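Local structure of nickel-dependent hydrogenase large subunit (Allochromatium vinosum, 3MYR) at the interface of chains B and A. The protein catalyses the reversible oxidation of molecular hydrogen at a nickel-iron centre, working as a heterodimer with an iron-sulfur small subunit that carries the electrons. Numbering follows the deposited sequence. Chains: chain A, Nickel-dependent hydrogenase large subunit; chain B, Hydrogenase (NiFe) small subunit HydA.

Contact 1: the interface of chains B and A. Residues chain B 14-16, 147-148; chain A 39, 59-63, 214.
B:Cys14 of the small subunit meets the backbone of A:Gly62 in the large subunit's CGVC motif, the CxxC pair of a [NiFe] hydrogenase that supplies cysteine ligands to the nickel-iron centre. B:Cys14 itself opens the CTGC motif holding a [4Fe-4S] cluster, and its carbonyl O takes a nearly straight hydrogen bond from A:Gly62 N at 2.7 Å, the N-H coming from above the carbonyl plane. Glycine suits this place because its bare CA lets B:Gly16 CA approach to 3.9 Å. The thiolate SG of B:Cys14 lies at the edge of the A:His214 ring, 3.3 Å from CE1. A second cluster ligand, B:Cys147, is gripped side-on by A:Arg59: NE donates to SG at 3.2 Å and NH2 to the carbonyl O at 2.9 Å, both acceptors lying some 20° out of the guanidinium plane. CG packs on the same sulfur, and the bend at chi2 (64°) swings CD and the guanidinium round beside it. Such bonds to a cluster sulfur would be expected to favour the reduced cluster.

Further out, A:His214 CB lies over the centre of the A:Arg59 guanidinium, 3.8 Å above its plane, and covers that face, which would help limit its rotation. A:Arg39, bent at chi3, points NH1 at A:Arg59 O and NH2 at A:Ile60 O, bracing the loop before A:Cys61. Within the CGVC motif, A:Val63 N donates to A:Cys61 SG at 3.4 Å.

Contact 2: the interface of chains B and A. Residues chain B 204, 209; chain A 225-226, 460-463.
Across from B:Asp204, the irregular stretch A:460-463, in which the extended residues A:Lys461 and A:Phe463 alternate with the turned A:Thr460 and A:Thr462, presents the N-H of A:Thr462 to the small subunit, while the carbonyl of A:Ile226 faces B:Lys209 from a separate loop. The carboxylate oxygen OD2 of B:Asp204 accepts from A:Thr462 N at 3.0 Å in a nearly straight bond (168° at H) that meets it on the anti side, slightly out of the carboxylate plane. Its syn lone pair faces A:Lys461 NZ at 3.3 Å, a salt bridge and hydrogen bond together; A:Phe463 N adds a weak, bent bond. Aspartate fits here because its short side chain brings one oxygen up to backbone N-H groups and an ammonium at once. The lysine chain crosses the aspartate at about a right angle, and bends at chi2 and chi4 curl it back until NZ also donates to A:Phe463 O at 2.8 Å, nearly along the C=O axis. That internal bond steadies the ammonium beside the carboxylate. A:Phe463 lays its CB 3.7 Å from B:Asp204 CG, with the ring nearly perpendicular to the carboxylate.

B:Lys209 reaches over with a long, mostly extended chain that slides past A:Pro225 in the opposite direction. The final bend at chi4 (-54°) helps aim NZ at A:Ile226 O, 3.2 Å away, and a water bridges it to the hydroxyl OG1 of A:Thr460. Proline offers an apolar flank to the methylenes, leaving the charge for the tip. B:Lys209 lies on the short helix 206-210 and B:Asp204 in the loop ahead of it; on the large subunit the loop 460-463 follows the long helix 426-456.

Contact 1: the interface of chains B and A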
loop_
_atom_site.group_PDB
_atom_site.type_symbol
_atom_site.label_atom_id
_atom_site.label_comp_id
_atom_site.label_asym_id
_atom_site.label_seq_id
_atom_site.Cartn_x
_atom_site.Cartn_y
_atom_site.Cartn_z
ATOM N N CYS B 14 3.259 1.197 -7.910
ATOM C CA CYS B 14 2.317 1.416 -6.819
ATOM C C CYS B 14 2.730 0.513 -5.631
ATOM O O CYS B 14 2.093 0.532 -4.583
ATOM C CB CYS B 14 0.891 1.074 -7.368
ATOM S SG CYS B 14 0.513 -0.751 -7.360
ATOM N N THR B 15 3.781 -0.305 -5.846
ATOM C CA THR B 15 4.387 -1.223 -4.860
ATOM C C THR B 15 3.587 -2.550 -4.765
ATOM O O THR B 15 3.990 -3.481 -4.082
ATOM C CB THR B 15 4.736 -0.547 -3.464
ATOM O OG1 THR B 15 5.491 0.680 -3.678
ATOM C CG2 THR B 15 5.609 -1.505 -2.522
ATOM N N GLY B 16 2.507 -2.664 -5.529
ATOM C CA GLY B 16 1.845 -3.964 -5.733
ATOM C C GLY B 16 2.750 -5.112 -6.126
ATOM O O GLY B 16 2.537 -6.271 -5.665
ATOM N N CYS B 147 -0.928 -7.170 -12.936
ATOM C CA CYS B 147 -1.060 -5.932 -12.176
ATOM C C CYS B 147 -1.675 -6.305 -10.808
ATOM O O CYS B 147 -2.895 -6.166 -10.576
ATOM C CB CYS B 147 -1.973 -4.975 -12.986
ATOM S SG CYS B 147 -1.929 -3.316 -12.284
ATOM N N PRO B 148 -0.880 -6.943 -9.933
ATOM C CA PRO B 148 0.531 -7.334 -10.182
ATOM C C PRO B 148 0.515 -8.779 -10.738
ATOM O O PRO B 148 -0.558 -9.387 -10.837
ATOM C CB PRO B 148 1.158 -7.294 -8.785
ATOM C CG PRO B 148 -0.033 -7.694 -7.831
ATOM C CD PRO B 148 -1.320 -7.243 -8.552
ATOM N N ARG A 39 2.385 10.298 -11.104
ATOM C CA ARG A 39 1.798 9.579 -12.252
ATOM C C ARG A 39 0.615 10.319 -12.931
ATOM O O ARG A 39 0.411 10.189 -14.157
ATOM C CB ARG A 39 1.394 8.140 -11.875
ATOM C CG ARG A 39 2.610 7.288 -11.524
ATOM C CD ARG A 39 2.306 6.019 -10.735
ATOM N NE ARG A 39 1.703 6.365 -9.446
ATOM C CZ ARG A 39 0.974 5.532 -8.698
ATOM N NH1 ARG A 39 0.698 4.293 -9.139
ATOM N NH2 ARG A 39 0.429 5.991 -7.561
ATOM N N ARG A 59 -4.915 1.021 -8.263
ATOM C CA ARG A 59 -3.494 1.019 -8.631
ATOM C C ARG A 59 -2.779 2.325 -8.273
ATOM O O ARG A 59 -1.590 2.463 -8.534
ATOM C CB ARG A 59 -3.301 0.673 -10.130
ATOM C CG ARG A 59 -3.239 -0.859 -10.366
ATOM C CD ARG A 59 -4.579 -1.598 -9.989
ATOM N NE ARG A 59 -4.592 -2.939 -10.575
ATOM C CZ ARG A 59 -5.659 -3.728 -10.616
ATOM N NH1 ARG A 59 -6.858 -3.221 -10.300
ATOM N NH2 ARG A 59 -5.540 -5.018 -11.003
ATOM N N ILE A 60 -3.465 3.243 -7.608
ATOM C CA ILE A 60 -2.726 4.264 -6.866
ATOM C C ILE A 60 -1.708 3.599 -5.949
ATOM O O ILE A 60 -0.589 4.096 -5.768
ATOM C CB ILE A 60 -3.704 5.184 -6.066
ATOM C CG1 ILE A 60 -4.359 6.118 -7.112
ATOM C CG2 ILE A 60 -2.924 5.979 -4.946
ATOM C CD1 ILE A 60 -5.566 7.006 -6.467
ATOM N N CYS A 61 -2.081 2.476 -5.334
ATOM C CA CYS A 61 -1.171 1.925 -4.336
ATOM C C CYS A 61 -1.470 0.495 -4.011
ATOM O O CYS A 61 -2.604 0.149 -3.786
ATOM C CB CYS A 61 -1.146 2.767 -3.054
ATOM S SG CYS A 61 0.219 2.216 -1.960
ATOM N N GLY A 62 -0.444 -0.344 -4.043
ATOM C CA GLY A 62 -0.635 -1.737 -3.742
ATOM C C GLY A 62 -0.261 -2.140 -2.322
ATOM O O GLY A 62 -0.342 -3.330 -1.963
ATOM N N VAL A 63 0.163 -1.187 -1.487
ATOM C CA VAL A 63 0.402 -1.505 -0.057
ATOM C C VAL A 63 -0.939 -1.336 0.650
ATOM O O VAL A 63 -1.440 -2.287 1.240
ATOM C CB VAL A 63 1.431 -0.561 0.600
ATOM C CG1 VAL A 63 1.519 -0.863 2.139
ATOM C CG2 VAL A 63 2.741 -0.820 -0.028
ATOM N N HIS A 214 -4.553 -6.222 -4.978
ATOM C CA HIS A 214 -5.488 -5.703 -5.905
ATOM C C HIS A 214 -6.746 -6.554 -6.135
ATOM O O HIS A 214 -7.078 -6.894 -7.274
ATOM C CB HIS A 214 -4.728 -5.261 -7.193
ATOM C CG HIS A 214 -3.886 -4.036 -6.968
ATOM N ND1 HIS A 214 -2.806 -3.686 -7.749
ATOM C CD2 HIS A 214 -3.940 -3.118 -5.976
ATOM C CE1 HIS A 214 -2.252 -2.588 -7.272
ATOM N NE2 HIS A 214 -2.948 -2.206 -6.210
#

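Contact 2: the interface of chains B and A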
loop_
_atom_site.group_PDB
_atom_site.type_symbol
_atom_site.label_atom_id
_atom_site.label_comp_id
_atom_site.label_asym_id
_atom_site.label_seq_id
_atom_site.Cartn_x
_atom_site.Cartn_y
_atom_site.Cartn_z
ATOM N N ASP B 204 -24.823 -11.196 -9.533
ATOM C CA ASP B 204 -25.405 -12.236 -8.679
ATOM C C ASP B 204 -26.712 -12.842 -9.217
ATOM O O ASP B 204 -27.484 -13.354 -8.432
ATOM C CB ASP B 204 -25.623 -11.693 -7.239
ATOM C CG ASP B 204 -26.718 -10.592 -7.176
ATOM O OD1 ASP B 204 -27.199 -10.165 -8.260
ATOM O OD2 ASP B 204 -27.141 -10.208 -6.029
ATOM N N LYS B 209 -24.222 -17.075 -10.023
ATOM C CA LYS B 209 -24.128 -17.993 -8.860
ATOM C C LYS B 209 -23.690 -19.344 -9.295
ATOM O O LYS B 209 -23.029 -20.050 -8.532
ATOM C CB LYS B 209 -25.487 -18.178 -8.157
ATOM C CG LYS B 209 -25.937 -16.917 -7.379
ATOM C CD LYS B 209 -27.373 -17.232 -6.877
ATOM C CE LYS B 209 -28.142 -16.065 -6.283
ATOM N NZ LYS B 209 -27.406 -15.456 -5.269
ATOM N N PRO A 225 -20.613 -13.908 -5.716
ATOM C CA PRO A 225 -21.974 -14.241 -5.277
ATOM C C PRO A 225 -21.959 -15.335 -4.214
ATOM O O PRO A 225 -20.905 -15.968 -3.965
ATOM C CB PRO A 225 -22.660 -14.757 -6.584
ATOM C CG PRO A 225 -21.482 -15.248 -7.436
ATOM C CD PRO A 225 -20.243 -14.513 -7.005
ATOM N N ILE A 226 -23.111 -15.524 -3.566
ATOM C CA ILE A 226 -23.259 -16.513 -2.497
ATOM C C ILE A 226 -24.282 -17.515 -3.004
ATOM O O ILE A 226 -25.387 -17.129 -3.474
ATOM C CB ILE A 226 -23.802 -15.837 -1.207
ATOM C CG1 ILE A 226 -22.761 -14.825 -0.629
ATOM C CG2 ILE A 226 -24.165 -16.898 -0.212
ATOM C CD1 ILE A 226 -23.367 -13.834 0.416
ATOM N N THR A 460 -29.402 -13.958 0.068
ATOM C CA THR A 460 -28.094 -14.258 -0.523
ATOM C C THR A 460 -27.747 -13.204 -1.576
ATOM O O THR A 460 -26.892 -13.419 -2.418
ATOM C CB THR A 460 -28.040 -15.660 -1.139
ATOM O OG1 THR A 460 -29.066 -15.785 -2.125
ATOM C CG2 THR A 460 -28.282 -16.739 -0.121
ATOM N N LYS A 461 -28.448 -12.075 -1.555
ATOM C CA LYS A 461 -28.149 -11.042 -2.501
ATOM C C LYS A 461 -26.760 -10.366 -2.231
ATOM O O LYS A 461 -26.434 -10.077 -1.074
ATOM C CB LYS A 461 -29.299 -10.051 -2.417
ATOM C CG LYS A 461 -29.263 -8.935 -3.430
ATOM C CD LYS A 461 -30.432 -9.113 -4.365
ATOM C CE LYS A 461 -30.452 -8.007 -5.410
ATOM N NZ LYS A 461 -29.872 -8.531 -6.691
ATOM N N THR A 462 -26.004 -10.041 -3.290
ATOM C CA THR A 462 -24.686 -9.415 -3.124
ATOM C C THR A 462 -24.503 -8.217 -4.069
ATOM O O THR A 462 -23.489 -7.502 -3.994
ATOM C CB THR A 462 -23.521 -10.450 -3.404
ATOM O OG1 THR A 462 -23.848 -11.197 -4.588
ATOM C CG2 THR A 462 -23.316 -11.441 -2.231
ATOM N N PHE A 463 -25.504 -7.920 -4.903
ATOM C CA PHE A 463 -25.322 -6.863 -5.907
ATOM C C PHE A 463 -26.622 -6.198 -6.264
ATOM O O PHE A 463 -27.599 -6.873 -6.641
ATOM C CB PHE A 463 -24.662 -7.479 -7.161
ATOM C CG PHE A 463 -24.498 -6.516 -8.304
ATOM C CD1 PHE A 463 -25.304 -6.617 -9.441
ATOM C CD2 PHE A 463 -23.515 -5.540 -8.273
ATOM C CE1 PHE A 463 -25.096 -5.721 -10.563
ATOM C CE2 PHE A 463 -23.350 -4.596 -9.347
ATOM C CZ PHE A 463 -24.151 -4.709 -10.486
HETATM O O HOH W 1 -29.542 -13.636 -4.227
#

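Contact 1 and contact 2 belong to one heterodimer interface, the centres of their C-alpha atoms about 28 Å apart, and they share no residue. On the small subunit, contact 1 uses cysteine loops of the [4Fe-4S] cluster beside helix 16-23, whereas contact 2 uses the later segment around helix 206-210. On the large subunit, A:His214 of contact 1 and A:Pro225 and A:Ile226 of contact 2 come from the stretch between helices 203-209 and 236-265, which thus serves both. Contact 1 brings nickel-iron ligands against [4Fe-4S] ligands, as expected of an electron route between them; contact 2, with no metal ligand, probably helps hold the subunits in register.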